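Glutathione uptake transporter (Shewanella oneidensis, PDB 4UVM) probably carries short peptides across the membrane as a proton-coupled symporter of the POT family, within the major facilitator superfamily. Local coordinates at residues Phe162-Lys173 and Glu336-Leu346. Residues are numbered along the deposited sequence; the frame is centred on the assembly and turned at random.
Sequences FFASLSMPLLLK and EPAMMQALNPL
Ala-342 packs its methyl group against Ser-165 and Leu-166, and around this small residue helix 143-175 meets the 3-10 turns that lead into helix 343-366. By chain order these are probably the fifth and eighth transmembrane helices of the major facilitator fold, so the contact bridges the N- and C-terminal six-helix bundles along a pairing usual in this fold. The segments run in opposite directions, Phe-162 lying beside Ala-342 and Pro-169 beside Ala-338, with the CA atoms of Phe-162 and Ala-342 4.6 Å apart. Ala-342 CB lies 3.7 Å from both Ser-165 CB and Leu-166 CD2. With CG of Phe-162 anti to the backbone N (chi1 178°), its ring swings toward Ala-342, whose carbonyl O meets the ring edge near its plane, 3.3 Å from CD1. Pro-345 packs on the backbone N and CB of the same phenylalanine.

One turn on, Ser-165 O receives a CA-H...O contact from Met-339. Beyond it, the extended side chain of Met-339 crosses that of Leu-170 at about a right angle, its CE methyl 3.5 Å from CD2. Pro-169, where helix 143-175 is kinked, sets its CG against Ala-338 CB. At the far end Glu-336 and Lys-173 form a long salt bridge with NZ and OE2 3.6 Å apart.

Gln-341, which borders Ser-165 through CB, also touches Tyr-412 of helix 409-422, extending the packing to a third helix. Ser-165 is buried; its OG hydrogen-bonds Ser-161 O one turn back in its own helix and makes a weak bond to Asn-33 ND2 from outside that helix.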
ATOM      1  N   PHE A 162      16.976   1.962   0.515  1.00 70.81           N
ATOM      2  CA  PHE A 162      18.161   1.211   0.123  1.00 68.21           C
ATOM      3  C   PHE A 162      19.111   1.025   1.300  1.00 69.38           C
ATOM      4  O   PHE A 162      19.448  -0.102   1.660  1.00 68.43           O
ATOM      5  CB  PHE A 162      18.885   1.905  -1.033  1.00 67.13           C
ATOM      6  CG  PHE A 162      20.144   1.210  -1.468  1.00 66.97           C
ATOM      7  CD1 PHE A 162      20.088   0.047  -2.221  1.00 68.73           C
ATOM      8  CD2 PHE A 162      21.385   1.727  -1.134  1.00 69.38           C
ATOM      9  CE1 PHE A 162      21.247  -0.593  -2.625  1.00 67.54           C
ATOM     10  CE2 PHE A 162      22.551   1.092  -1.535  1.00 69.63           C
ATOM     11  CZ  PHE A 162      22.480  -0.069  -2.281  1.00 69.20           C
ATOM     12  N   PHE A 163      19.533   2.133   1.902  1.00 67.29           N
ATOM     13  CA  PHE A 163      20.505   2.077   2.990  1.00 67.81           C
ATOM     14  C   PHE A 163      19.918   1.529   4.288  1.00 69.65           C
ATOM     15  O   PHE A 163      20.627   0.895   5.065  1.00 75.12           O
ATOM     16  CB  PHE A 163      21.115   3.458   3.238  1.00 68.62           C
ATOM     17  CG  PHE A 163      22.102   3.880   2.183  1.00 72.82           C
ATOM     18  CD1 PHE A 163      23.400   3.387   2.193  1.00 72.48           C
ATOM     19  CD2 PHE A 163      21.739   4.771   1.182  1.00 75.11           C
ATOM     20  CE1 PHE A 163      24.314   3.770   1.223  1.00 72.04           C
ATOM     21  CE2 PHE A 163      22.649   5.156   0.211  1.00 75.58           C
ATOM     22  CZ  PHE A 163      23.936   4.655   0.233  1.00 75.21           C
ATOM     23  N   ALA A 164      18.632   1.766   4.531  1.00 67.50           N
ATOM     24  CA  ALA A 164      17.994   1.230   5.731  1.00 67.43           C
ATOM     25  C   ALA A 164      17.888  -0.289   5.658  1.00 66.49           C
ATOM     26  O   ALA A 164      17.876  -0.965   6.679  1.00 72.02           O
ATOM     27  CB  ALA A 164      16.621   1.845   5.937  1.00 68.25           C
ATOM     28  N   SER A 165      17.810  -0.822   4.443  1.00 66.55           N
ATOM     29  CA  SER A 165      17.757  -2.266   4.241  1.00 64.70           C
ATOM     30  C   SER A 165      19.114  -2.920   4.486  1.00 71.51           C
ATOM     31  O   SER A 165      19.200  -4.123   4.728  1.00 70.68           O
ATOM     32  CB  SER A 165      17.280  -2.592   2.825  1.00 65.36           C
ATOM     33  OG  SER A 165      16.000  -2.042   2.574  1.00 67.71           O
ATOM     34  N   LEU A 166      20.175  -2.126   4.410  1.00 66.84           N
ATOM     35  CA  LEU A 166      21.527  -2.636   4.580  1.00 62.14           C
ATOM     36  C   LEU A 166      21.988  -2.520   6.023  1.00 66.09           C
ATOM     37  O   LEU A 166      22.463  -3.483   6.617  1.00 71.81           O
ATOM     38  CB  LEU A 166      22.500  -1.885   3.670  1.00 62.69           C
ATOM     39  CG  LEU A 166      22.278  -1.962   2.161  1.00 64.37           C
ATOM     40  CD1 LEU A 166      23.355  -1.175   1.426  1.00 61.84           C
ATOM     41  CD2 LEU A 166      22.256  -3.408   1.704  1.00 60.45           C
ATOM     42  N   SER A 167      21.839  -1.325   6.579  1.00 66.00           N
ATOM     43  CA  SER A 167      22.396  -1.002   7.883  1.00 63.85           C
ATOM     44  C   SER A 167      21.609  -1.572   9.066  1.00 65.04           C
ATOM     45  O   SER A 167      22.201  -1.999  10.056  1.00 67.51           O
ATOM     46  CB  SER A 167      22.504   0.517   8.015  1.00 66.82           C
ATOM     47  OG  SER A 167      21.355   1.148   7.482  1.00 69.10           O
ATOM     48  N   MET A 168      20.283  -1.567   8.969  1.00 67.23           N
ATOM     49  CA  MET A 168      19.426  -1.972  10.089  1.00 65.70           C
ATOM     50  C   MET A 168      19.463  -3.463  10.455  1.00 66.44           C
ATOM     51  O   MET A 168      19.359  -3.795  11.637  1.00 65.57           O
ATOM     52  CB  MET A 168      17.976  -1.559   9.817  1.00 66.83           C
ATOM     53  CG  MET A 168      17.793  -0.058   9.731  1.00 67.74           C
ATOM     54  SD  MET A 168      18.514   0.759  11.166  1.00 69.05           S
ATOM     55  CE  MET A 168      18.591   2.450  10.570  1.00 83.51           C
ATOM     56  N   PRO A 169      19.581  -4.368   9.459  1.00 68.19           N
ATOM     57  CA  PRO A 169      19.803  -5.768   9.843  1.00 64.92           C
ATOM     58  C   PRO A 169      21.082  -5.967  10.646  1.00 65.05           C
ATOM     59  O   PRO A 169      21.098  -6.749  11.596  1.00 64.99           O
ATOM     60  CB  PRO A 169      19.907  -6.486   8.498  1.00 65.74           C
ATOM     61  CG  PRO A 169      19.082  -5.674   7.593  1.00 67.09           C
ATOM     62  CD  PRO A 169      19.293  -4.252   8.017  1.00 66.74           C
ATOM     63  N   LEU A 170      22.140  -5.268  10.247  1.00 64.82           N
ATOM     64  CA  LEU A 170      23.428  -5.348  10.925  1.00 63.24           C
ATOM     65  C   LEU A 170      23.369  -4.743  12.322  1.00 64.23           C
ATOM     66  O   LEU A 170      23.967  -5.266  13.260  1.00 69.89           O
ATOM     67  CB  LEU A 170      24.503  -4.646  10.098  1.00 59.10           C
ATOM     68  CG  LEU A 170      24.862  -5.353   8.797  1.00 63.24           C
ATOM     69  CD1 LEU A 170      25.888  -4.557   8.010  1.00 59.89           C
ATOM     70  CD2 LEU A 170      25.376  -6.747   9.106  1.00 63.00           C
ATOM     71  N   LEU A 171      22.652  -3.634  12.451  1.00 62.71           N
ATOM     72  CA  LEU A 171      22.505  -2.967  13.737  1.00 63.86           C
ATOM     73  C   LEU A 171      21.753  -3.859  14.718  1.00 64.34           C
ATOM     74  O   LEU A 171      22.044  -3.872  15.914  1.00 65.43           O
ATOM     75  CB  LEU A 171      21.779  -1.632  13.568  1.00 68.62           C
ATOM     76  CG  LEU A 171      22.479  -0.401  14.144  1.00 72.70           C
ATOM     77  CD1 LEU A 171      23.871  -0.254  13.548  1.00 66.57           C
ATOM     78  CD2 LEU A 171      21.651   0.851  13.900  1.00 70.18           C
ATOM     79  N   LEU A 172      20.784  -4.604  14.197  1.00 64.45           N
ATOM     80  CA  LEU A 172      19.979  -5.512  15.004  1.00 60.48           C
ATOM     81  C   LEU A 172      20.802  -6.707  15.461  1.00 65.18           C
ATOM     82  O   LEU A 172      20.649  -7.190  16.582  1.00 65.12           O
ATOM     83  CB  LEU A 172      18.758  -5.985  14.213  1.00 58.44           C
ATOM     84  CG  LEU A 172      17.822  -6.998  14.871  1.00 61.22           C
ATOM     85  CD1 LEU A 172      17.109  -6.379  16.056  1.00 58.11           C
ATOM     86  CD2 LEU A 172      16.822  -7.523  13.861  1.00 54.06           C
ATOM     87  N   LYS A 173      21.679  -7.174  14.579  1.00 68.04           N
ATOM     88  CA  LYS A 173      22.496  -8.349  14.849  1.00 67.61           C
ATOM     89  C   LYS A 173      23.497  -8.092  15.969  1.00 69.65           C
ATOM     90  O   LYS A 173      23.716  -8.947  16.827  1.00 78.83           O
ATOM     91  CB  LYS A 173      23.238  -8.780  13.585  1.00 71.46           C
ATOM     92  CG  LYS A 173      23.648 -10.242  13.579  1.00 81.94           C
ATOM     93  CD  LYS A 173      22.428 -11.145  13.500  1.00 79.56           C
ATOM     94  CE  LYS A 173      22.826 -12.586  13.225  1.00 84.12           C
ATOM     95  NZ  LYS A 173      21.639 -13.467  13.041  1.00 86.88           N
ATOM     96  N   GLU A 336      22.994 -10.797   5.751  1.00 79.80           N
ATOM     97  CA  GLU A 336      21.721 -11.051   6.415  1.00 75.76           C
ATOM     98  C   GLU A 336      20.601 -11.082   5.378  1.00 73.73           C
ATOM     99  O   GLU A 336      20.582 -10.257   4.465  1.00 73.60           O
ATOM    100  CB  GLU A 336      21.439  -9.981   7.470  1.00 75.27           C
ATOM    101  CG  GLU A 336      22.388 -10.004   8.656  1.00 78.69           C
ATOM    102  CD  GLU A 336      21.981 -11.023   9.706  1.00 86.51           C
ATOM    103  OE1 GLU A 336      20.847 -10.918  10.220  1.00 94.75           O
ATOM    104  OE2 GLU A 336      22.785 -11.929  10.014  1.00 82.97           O
ATOM    105  N   PRO A 337      19.666 -12.034   5.517  1.00 73.27           N
ATOM    106  CA  PRO A 337      18.570 -12.224   4.556  1.00 73.20           C
ATOM    107  C   PRO A 337      17.746 -10.959   4.305  1.00 69.11           C
ATOM    108  O   PRO A 337      17.212 -10.785   3.209  1.00 68.76           O
ATOM    109  CB  PRO A 337      17.710 -13.303   5.221  1.00 71.06           C
ATOM    110  CG  PRO A 337      18.657 -14.060   6.080  1.00 69.49           C
ATOM    111  CD  PRO A 337      19.627 -13.035   6.598  1.00 73.13           C
ATOM    112  N   ALA A 338      17.654 -10.089   5.304  1.00 68.26           N
ATOM    113  CA  ALA A 338      16.842  -8.881   5.196  1.00 65.48           C
ATOM    114  C   ALA A 338      17.447  -7.861   4.236  1.00 66.67           C
ATOM    115  O   ALA A 338      16.765  -6.936   3.800  1.00 69.36           O
ATOM    116  CB  ALA A 338      16.648  -8.258   6.570  1.00 66.43           C
ATOM    117  N   MET A 339      18.725  -8.028   3.909  1.00 68.76           N
ATOM    118  CA  MET A 339      19.416  -7.090   3.025  1.00 67.66           C
ATOM    119  C   MET A 339      18.977  -7.228   1.571  1.00 65.85           C
ATOM    120  O   MET A 339      19.313  -6.393   0.736  1.00 66.19           O
ATOM    121  CB  MET A 339      20.930  -7.280   3.107  1.00 70.53           C
ATOM    122  CG  MET A 339      21.531  -7.108   4.489  1.00 70.81           C
ATOM    123  SD  MET A 339      23.333  -7.042   4.400  1.00 76.79           S
ATOM    124  CE  MET A 339      23.773  -7.539   6.055  1.00 75.32           C
ATOM    125  N   MET A 340      18.238  -8.288   1.270  1.00 63.31           N
ATOM    126  CA  MET A 340      17.760  -8.518  -0.087  1.00 65.41           C
ATOM    127  C   MET A 340      16.717  -7.485  -0.491  1.00 71.08           C
ATOM    128  O   MET A 340      16.465  -7.271  -1.680  1.00 72.00           O
ATOM    129  CB  MET A 340      17.187  -9.928  -0.215  1.00 66.33           C
ATOM    130  CG  MET A 340      18.232 -11.009  -0.064  1.00 67.52           C
ATOM    131  SD  MET A 340      19.547 -10.815  -1.278  1.00 75.26           S
ATOM    132  CE  MET A 340      18.738 -11.409  -2.754  1.00 74.00           C
ATOM    133  N   GLN A 341      16.117  -6.846   0.509  1.00 70.17           N
ATOM    134  CA  GLN A 341      15.119  -5.813   0.281  1.00 66.78           C
ATOM    135  C   GLN A 341      15.716  -4.570  -0.367  1.00 65.99           C
ATOM    136  O   GLN A 341      14.995  -3.752  -0.933  1.00 66.57           O
ATOM    137  CB  GLN A 341      14.445  -5.433   1.595  1.00 66.47           C
ATOM    138  CG  GLN A 341      13.724  -6.569   2.282  1.00 61.95           C
ATOM    139  CD  GLN A 341      12.959  -6.102   3.500  1.00 65.53           C
ATOM    140  OE1 GLN A 341      13.204  -6.559   4.614  1.00 72.74           O
ATOM    141  NE2 GLN A 341      12.020  -5.184   3.293  1.00 69.19           N
ATOM    142  N   ALA A 342      17.033  -4.428  -0.271  1.00 64.36           N
ATOM    143  CA  ALA A 342      17.722  -3.285  -0.857  1.00 67.09           C
ATOM    144  C   ALA A 342      17.760  -3.393  -2.378  1.00 67.95           C
ATOM    145  O   ALA A 342      18.028  -2.413  -3.074  1.00 66.69           O
ATOM    146  CB  ALA A 342      19.130  -3.169  -0.296  1.00 65.72           C
ATOM    147  N   LEU A 343      17.491  -4.589  -2.888  1.00 67.68           N
ATOM    148  CA  LEU A 343      17.486  -4.820  -4.327  1.00 69.76           C
ATOM    149  C   LEU A 343      16.401  -4.020  -5.032  1.00 72.43           C
ATOM    150  O   LEU A 343      16.612  -3.520  -6.141  1.00 80.19           O
ATOM    151  CB  LEU A 343      17.305  -6.308  -4.628  1.00 70.67           C
ATOM    152  CG  LEU A 343      18.577  -7.149  -4.728  1.00 68.43           C
ATOM    153  CD1 LEU A 343      18.220  -8.607  -4.929  1.00 70.83           C
ATOM    154  CD2 LEU A 343      19.460  -6.650  -5.864  1.00 63.76           C
ATOM    155  N   ASN A 344      15.243  -3.896  -4.388  1.00 70.34           N
ATOM    156  CA  ASN A 344      14.098  -3.221  -4.999  1.00 69.14           C
ATOM    157  C   ASN A 344      14.297  -1.722  -5.275  1.00 70.64           C
ATOM    158  O   ASN A 344      14.019  -1.277  -6.387  1.00 72.66           O
ATOM    159  CB  ASN A 344      12.849  -3.431  -4.137  1.00 70.36           C
ATOM    160  CG  ASN A 344      11.638  -2.697  -4.676  1.00 73.13           C
ATOM    161  OD1 ASN A 344      10.962  -3.177  -5.586  1.00 70.01           O
ATOM    162  ND2 ASN A 344      11.362  -1.521  -4.121  1.00 77.96           N
ATOM    163  N   PRO A 345      14.772  -0.936  -4.282  1.00 70.05           N
ATOM    164  CA  PRO A 345      15.013   0.475  -4.612  1.00 67.76           C
ATOM    165  C   PRO A 345      16.111   0.648  -5.650  1.00 71.24           C
ATOM    166  O   PRO A 345      16.064   1.602  -6.426  1.00 74.28           O
ATOM    167  CB  PRO A 345      15.448   1.085  -3.277  1.00 67.46           C
ATOM    168  CG  PRO A 345      14.944   0.147  -2.249  1.00 68.64           C
ATOM    169  CD  PRO A 345      15.060  -1.204  -2.862  1.00 69.80           C
ATOM    170  N   LEU A 346      17.091  -0.253  -5.654  1.00 72.95           N
ATOM    171  CA  LEU A 346      18.160  -0.209  -6.646  1.00 72.67           C
ATOM    172  C   LEU A 346      17.619  -0.504  -8.039  1.00 73.21           C
ATOM    173  O   LEU A 346      18.001   0.137  -9.015  1.00 73.79           O
ATOM    174  CB  LEU A 346      19.263  -1.209  -6.302  1.00 71.50           C
ATOM    175  CG  LEU A 346      20.462  -1.216  -7.257  1.00 71.84           C
ATOM    176  CD1 LEU A 346      21.503  -0.195  -6.821  1.00 74.26           C
ATOM    177  CD2 LEU A 346      21.072  -2.603  -7.371  1.00 68.49           C
TER